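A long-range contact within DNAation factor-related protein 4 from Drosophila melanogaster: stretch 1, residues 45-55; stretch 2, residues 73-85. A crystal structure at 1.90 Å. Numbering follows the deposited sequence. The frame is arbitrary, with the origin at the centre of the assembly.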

ATOM      1  N   GLU B  45     -12.845  22.599  19.728  1.00 27.49           N
ATOM      2  CA  GLU B  45     -13.385  21.569  18.837  1.00 31.35           C
ATOM      3  C   GLU B  45     -12.249  20.620  18.466  1.00 30.55           C
ATOM      4  O   GLU B  45     -11.717  20.663  17.348  1.00 31.76           O
ATOM      5  CB  GLU B  45     -14.046  22.198  17.602  1.00 37.68           C
ATOM      6  CG  GLU B  45     -14.414  21.183  16.532  1.00 48.33           C
ATOM      7  CD  GLU B  45     -15.212  21.752  15.375  1.00 59.40           C
ATOM      8  OE1 GLU B  45     -15.586  22.955  15.407  1.00 50.21           O
ATOM      9  OE2 GLU B  45     -15.419  20.985  14.406  1.00 66.22           O
ATOM     10  N   PRO B  46     -11.841  19.748  19.386  1.00 27.02           N
ATOM     11  CA  PRO B  46     -10.657  18.919  19.125  1.00 25.60           C
ATOM     12  C   PRO B  46     -10.929  17.835  18.092  1.00 30.27           C
ATOM     13  O   PRO B  46     -11.993  17.211  18.083  1.00 26.11           O
ATOM     14  CB  PRO B  46     -10.337  18.310  20.498  1.00 27.31           C
ATOM     15  CG  PRO B  46     -11.647  18.320  21.218  1.00 26.83           C
ATOM     16  CD  PRO B  46     -12.329  19.592  20.766  1.00 29.92           C
ATOM     17  N   HIS B  47      -9.947  17.625  17.216  1.00 25.40           N
ATOM     18  CA  HIS B  47      -9.910  16.497  16.299  1.00 23.18           C
ATOM     19  C   HIS B  47      -8.512  15.909  16.339  1.00 25.86           C
ATOM     20  O   HIS B  47      -7.554  16.588  16.717  1.00 24.43           O
ATOM     21  CB  HIS B  47     -10.240  16.915  14.861  1.00 25.81           C
ATOM     22  CG  HIS B  47     -11.663  17.328  14.676  1.00 30.18           C
ATOM     23  ND1 HIS B  47     -12.077  18.637  14.798  1.00 35.14           N
ATOM     24  CD2 HIS B  47     -12.768  16.611  14.376  1.00 36.93           C
ATOM     25  CE1 HIS B  47     -13.376  18.710  14.580  1.00 32.06           C
ATOM     26  NE2 HIS B  47     -13.821  17.496  14.322  1.00 40.26           N
ATOM     27  N   LEU B  48      -8.399  14.651  15.923  1.00 23.60           N
ATOM     28  CA  LEU B  48      -7.125  13.946  15.890  1.00 23.06           C
ATOM     29  C   LEU B  48      -6.640  13.810  14.452  1.00 26.63           C
ATOM     30  O   LEU B  48      -7.424  13.515  13.543  1.00 26.68           O
ATOM     31  CB  LEU B  48      -7.246  12.558  16.526  1.00 29.68           C
ATOM     32  CG  LEU B  48      -7.573  12.522  18.018  1.00 31.43           C
ATOM     33  CD1 LEU B  48      -7.747  11.077  18.449  1.00 31.54           C
ATOM     34  CD2 LEU B  48      -6.492  13.206  18.834  1.00 32.07           C
ATOM     35  N   TYR B  49      -5.347  14.035  14.255  1.00 24.62           N
ATOM     36  CA  TYR B  49      -4.712  13.953  12.949  1.00 26.26           C
ATOM     37  C   TYR B  49      -3.458  13.109  13.077  1.00 27.05           C
ATOM     38  O   TYR B  49      -2.756  13.195  14.085  1.00 25.38           O
ATOM     39  CB  TYR B  49      -4.325  15.332  12.431  1.00 26.97           C
ATOM     40  CG  TYR B  49      -5.471  16.320  12.373  1.00 27.06           C
ATOM     41  CD1 TYR B  49      -5.894  16.985  13.515  1.00 24.87           C
ATOM     42  CD2 TYR B  49      -6.121  16.588  11.171  1.00 24.70           C
ATOM     43  CE1 TYR B  49      -6.957  17.916  13.460  1.00 28.25           C
ATOM     44  CE2 TYR B  49      -7.174  17.511  11.103  1.00 26.83           C
ATOM     45  CZ  TYR B  49      -7.589  18.164  12.250  1.00 25.85           C
ATOM     46  OH  TYR B  49      -8.634  19.084  12.195  1.00 28.91           O
ATOM     47  N   LEU B  50      -3.157  12.326  12.045  1.00 23.35           N
ATOM     48  CA  LEU B  50      -1.913  11.562  12.042  1.00 23.38           C
ATOM     49  C   LEU B  50      -0.718  12.511  12.027  1.00 24.68           C
ATOM     50  O   LEU B  50      -0.646  13.415  11.194  1.00 24.44           O
ATOM     51  CB  LEU B  50      -1.863  10.649  10.818  1.00 25.46           C
ATOM     52  CG  LEU B  50      -2.876   9.507  10.761  1.00 28.95           C
ATOM     53  CD1 LEU B  50      -2.671   8.727   9.471  1.00 31.28           C
ATOM     54  CD2 LEU B  50      -2.687   8.592  11.967  1.00 31.19           C
ATOM     55  N   ALA B  51       0.231  12.300  12.949  1.00 24.71           N
ATOM     56  CA  ALA B  51       1.450  13.107  12.919  1.00 26.93           C
ATOM     57  C   ALA B  51       2.283  12.823  11.671  1.00 27.69           C
ATOM     58  O   ALA B  51       3.034  13.696  11.218  1.00 33.05           O
ATOM     59  CB  ALA B  51       2.292  12.859  14.178  1.00 31.13           C
ATOM     60  N   SER B  52       2.150  11.623  11.097  1.00 28.81           N
ATOM     61  CA  SER B  52       2.950  11.255   9.930  1.00 29.85           C
ATOM     62  C   SER B  52       2.627  12.130   8.723  1.00 30.81           C
ATOM     63  O   SER B  52       3.530  12.691   8.096  1.00 33.58           O
ATOM     64  CB  SER B  52       2.735   9.783   9.587  1.00 32.71           C
ATOM     65  OG  SER B  52       1.366   9.524   9.355  1.00 36.28           O
ATOM     66  N   ASP B  53       1.341  12.253   8.371  1.00 26.50           N
ATOM     67  CA  ASP B  53       0.974  12.972   7.159  1.00 30.35           C
ATOM     68  C   ASP B  53      -0.167  13.968   7.333  1.00 30.99           C
ATOM     69  O   ASP B  53      -0.590  14.571   6.343  1.00 28.33           O
ATOM     70  CB  ASP B  53       0.615  11.978   6.041  1.00 30.12           C
ATOM     71  CG  ASP B  53      -0.520  11.043   6.428  1.00 31.87           C
ATOM     72  OD1 ASP B  53      -1.208  11.319   7.434  1.00 31.93           O
ATOM     73  OD2 ASP B  53      -0.732  10.030   5.724  1.00 38.21           O
ATOM     74  N   GLY B  54      -0.681  14.152   8.545  1.00 27.63           N
ATOM     75  CA  GLY B  54      -1.693  15.164   8.776  1.00 28.48           C
ATOM     76  C   GLY B  54      -3.106  14.768   8.410  1.00 28.80           C
ATOM     77  O   GLY B  54      -4.002  15.615   8.468  1.00 26.76           O
ATOM     78  N   PHE B  55      -3.339  13.519   8.031  1.00 26.52           N
ATOM     79  CA  PHE B  55      -4.687  13.094   7.680  1.00 30.18           C
ATOM     80  C   PHE B  55      -5.549  13.014   8.935  1.00 28.61           C
ATOM     81  O   PHE B  55      -5.100  12.547   9.985  1.00 27.50           O
ATOM     82  CB  PHE B  55      -4.642  11.744   6.948  1.00 25.95           C
ATOM     83  CG  PHE B  55      -4.385  11.876   5.471  1.00 25.17           C
ATOM     84  CD1 PHE B  55      -5.329  11.456   4.546  1.00 23.12           C
ATOM     85  CD2 PHE B  55      -3.215  12.471   5.011  1.00 26.12           C
ATOM     86  CE1 PHE B  55      -5.107  11.613   3.186  1.00 27.11           C
ATOM     87  CE2 PHE B  55      -2.979  12.620   3.656  1.00 32.74           C
ATOM     88  CZ  PHE B  55      -3.927  12.192   2.738  1.00 30.04           C
ATOM     89  N   ILE B  73      -1.630  14.149  16.386  1.00 24.01           N
ATOM     90  CA  ILE B  73      -1.702  15.552  16.777  1.00 25.78           C
ATOM     91  C   ILE B  73      -3.158  15.877  17.074  1.00 30.22           C
ATOM     92  O   ILE B  73      -4.038  15.628  16.235  1.00 26.20           O
ATOM     93  CB  ILE B  73      -1.174  16.478  15.666  1.00 27.92           C
ATOM     94  CG1 ILE B  73       0.197  16.008  15.171  1.00 32.49           C
ATOM     95  CG2 ILE B  73      -1.167  17.942  16.149  1.00 29.51           C
ATOM     96  CD1 ILE B  73       1.252  16.026  16.234  1.00 30.97           C
ATOM     97  N   VAL B  74      -3.430  16.438  18.250  1.00 26.79           N
ATOM     98  CA  VAL B  74      -4.763  16.950  18.549  1.00 26.84           C
ATOM     99  C   VAL B  74      -4.777  18.443  18.248  1.00 28.81           C
ATOM    100  O   VAL B  74      -3.849  19.174  18.624  1.00 27.77           O
ATOM    101  CB  VAL B  74      -5.189  16.655  19.999  1.00 26.71           C
ATOM    102  CG1 VAL B  74      -4.240  17.299  21.014  1.00 28.87           C
ATOM    103  CG2 VAL B  74      -6.646  17.105  20.224  1.00 25.13           C
ATOM    104  N   SER B  75      -5.812  18.892  17.546  1.00 27.63           N
ATOM    105  CA  SER B  75      -5.883  20.274  17.090  1.00 32.60           C
ATOM    106  C   SER B  75      -7.338  20.627  16.827  1.00 26.42           C
ATOM    107  O   SER B  75      -8.222  19.771  16.872  1.00 27.72           O
ATOM    108  CB  SER B  75      -5.041  20.475  15.828  1.00 33.50           C
ATOM    109  OG  SER B  75      -5.041  21.824  15.423  1.00 31.71           O
ATOM    110  N   GLY B  76      -7.575  21.904  16.532  1.00 29.18           N
ATOM    111  CA  GLY B  76      -8.882  22.348  16.124  1.00 34.16           C
ATOM    112  C   GLY B  76      -9.307  21.783  14.783  1.00 44.75           C
ATOM    113  O   GLY B  76      -8.712  20.844  14.249  1.00 50.07           O
ATOM    114  N   PRO B  77     -10.366  22.353  14.220  1.00 35.21           N
ATOM    115  CA  PRO B  77     -10.940  21.814  12.981  1.00 43.89           C
ATOM    116  C   PRO B  77     -10.135  22.195  11.752  1.00 50.43           C
ATOM    117  O   PRO B  77      -9.416  23.199  11.730  1.00 45.40           O
ATOM    118  CB  PRO B  77     -12.330  22.457  12.902  1.00 46.96           C
ATOM    119  CG  PRO B  77     -12.487  23.292  14.093  1.00 49.06           C
ATOM    120  CD  PRO B  77     -11.177  23.422  14.809  1.00 35.88           C
ATOM    121  N   ASP B  78     -10.310  21.375  10.706  1.00 57.40           N
ATOM    122  CA  ASP B  78      -9.735  21.595   9.383  1.00 57.29           C
ATOM    123  C   ASP B  78      -8.280  22.015   9.500  1.00 53.83           C
ATOM    124  O   ASP B  78      -7.798  22.864   8.743  1.00 56.34           O
ATOM    125  CB  ASP B  78     -10.543  22.640   8.604  1.00 73.14           C
ATOM    126  CG  ASP B  78     -12.049  22.451   8.751  1.00 84.22           C
ATOM    127  OD1 ASP B  78     -12.688  23.245   9.480  1.00 85.22           O
ATOM    128  OD2 ASP B  78     -12.589  21.502   8.142  1.00 90.97           O
ATOM    129  N   ALA B  79      -7.576  21.418  10.458  1.00 52.70           N
ATOM    130  CA  ALA B  79      -6.254  21.894  10.818  1.00 44.61           C
ATOM    131  C   ALA B  79      -5.236  21.483   9.766  1.00 56.93           C
ATOM    132  O   ALA B  79      -5.361  20.431   9.130  1.00 54.85           O
ATOM    133  CB  ALA B  79      -5.857  21.346  12.181  1.00 38.44           C
ATOM    134  N   VAL B  80      -4.240  22.339   9.565  1.00 59.12           N
ATOM    135  CA  VAL B  80      -3.043  21.994   8.811  1.00 60.04           C
ATOM    136  C   VAL B  80      -1.955  21.751   9.850  1.00 52.63           C
ATOM    137  O   VAL B  80      -1.333  22.682  10.372  1.00 45.10           O
ATOM    138  CB  VAL B  80      -2.664  23.078   7.799  1.00 62.39           C
ATOM    139  CG1 VAL B  80      -1.315  22.762   7.170  1.00 64.00           C
ATOM    140  CG2 VAL B  80      -3.744  23.182   6.719  1.00 57.20           C
ATOM    141  N   ILE B  81      -1.760  20.525  10.192  1.00 47.62           N
ATOM    142  CA  ILE B  81      -0.792  20.212  11.222  1.00 43.30           C
ATOM    143  C   ILE B  81       0.574  20.104  10.566  1.00 39.51           C
ATOM    144  O   ILE B  81       0.701  19.853   9.361  1.00 36.69           O
ATOM    145  CB  ILE B  81      -1.192  18.930  11.985  1.00 52.06           C
ATOM    146  CG1 ILE B  81      -1.023  17.694  11.108  1.00 49.52           C
ATOM    147  CG2 ILE B  81      -2.647  19.029  12.452  1.00 47.33           C
ATOM    148  CD1 ILE B  81       0.276  16.951  11.318  1.00 52.64           C
ATOM    149  N   THR B  82       1.605  20.332  11.366  1.00 34.65           N
ATOM    150  CA  THR B  82       2.977  20.117  10.936  1.00 39.55           C
ATOM    151  C   THR B  82       3.284  18.632  11.064  1.00 36.47           C
ATOM    152  O   THR B  82       3.191  18.070  12.161  1.00 34.58           O
ATOM    153  CB  THR B  82       3.932  20.946  11.794  1.00 43.91           C
ATOM    154  OG1 THR B  82       3.437  22.287  11.894  1.00 38.60           O
ATOM    155  CG2 THR B  82       5.320  20.979  11.183  1.00 46.91           C
ATOM    156  N   THR B  83       3.612  17.990   9.946  1.00 33.73           N
ATOM    157  CA  THR B  83       3.953  16.572   9.966  1.00 35.93           C
ATOM    158  C   THR B  83       5.254  16.341  10.736  1.00 34.60           C
ATOM    159  O   THR B  83       6.026  17.268  10.997  1.00 37.35           O
ATOM    160  CB  THR B  83       4.098  16.035   8.544  1.00 33.74           C
ATOM    161  OG1 THR B  83       5.166  16.730   7.886  1.00 36.72           O
ATOM    162  CG2 THR B  83       2.800  16.235   7.758  1.00 38.11           C
ATOM    163  N   ASP B  84       5.485  15.078  11.105  1.00 36.75           N
ATOM    164  CA  ASP B  84       6.746  14.700  11.748  1.00 41.84           C
ATOM    165  C   ASP B  84       7.946  15.158  10.927  1.00 44.29           C
ATOM    166  O   ASP B  84       8.895  15.747  11.462  1.00 44.83           O
ATOM    167  CB  ASP B  84       6.808  13.184  11.954  1.00 38.80           C
ATOM    168  CG  ASP B  84       5.959  12.709  13.116  1.00 49.40           C
ATOM    169  OD1 ASP B  84       5.604  13.538  13.983  1.00 45.91           O
ATOM    170  OD2 ASP B  84       5.659  11.495  13.169  1.00 56.34           O
ATOM    171  N   ALA B  85       7.921  14.889   9.620  1.00 43.92           N
ATOM    172  CA  ALA B  85       9.034  15.267   8.754  1.00 48.41           C
ATOM    173  C   ALA B  85       9.252  16.777   8.764  1.00 50.88           C
ATOM    174  O   ALA B  85      10.385  17.248   8.919  1.00 53.01           O
ATOM    175  CB  ALA B  85       8.783  14.766   7.334  1.00 47.61           C
TER
HETATM  176  O   HOH W   1       6.108  13.020   8.229  1.00 42.09           O

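The two stretches meet first as antiparallel strands, residues 47-50 against 73-75. His47 pairs with Ser75 through His47 N to Ser75 O (2.8 Å) and Ser75 N to His47 O (3.0 Å); Tyr49 pairs with Ile73 through Tyr49 N to Ile73 O (2.9 Å) and Ile73 N to Tyr49 O (2.7 Å). Between them lies the non-hydrogen-bonded pair Leu48 and Val74, whose CA atoms approach to 4.7 Å. Beyond the sheet, Asp84 N donates to Ala51 O (2.8 Å), tying the start of a helix to the first stretch, and one water accepts from Ala85 N (3.0 Å) while donating to Ser52 O (2.6 Å).

Tyr49 supplies the side-chain hydrogen bonds. Its hydroxyl can give and receive at once: Tyr49 OH donates to Gly76 O (2.7 Å) and accepts from Ala79 N (3.1 Å), so a buried phenol satisfies the backbone of a loop.

Apolar contacts add to these bonds. Ile81 lays CG2 over the Tyr49 ring face, 4.3 Å from the centroid, a CH-pi contact. On the opposite sheet face, branched Leu48 and Val74 meet at CD2 and CB, respectively (3.9 Å). Ala51 CB rests 3.9 Å from Ile73 CG1, two apolar groups shielding each other from water. Gly54 suits its positive phi, where a CB would press on the carbonyl O of Asp53; its CA lies 3.5 Å from Ile81 CG1, and a CB would be tight against that same atom.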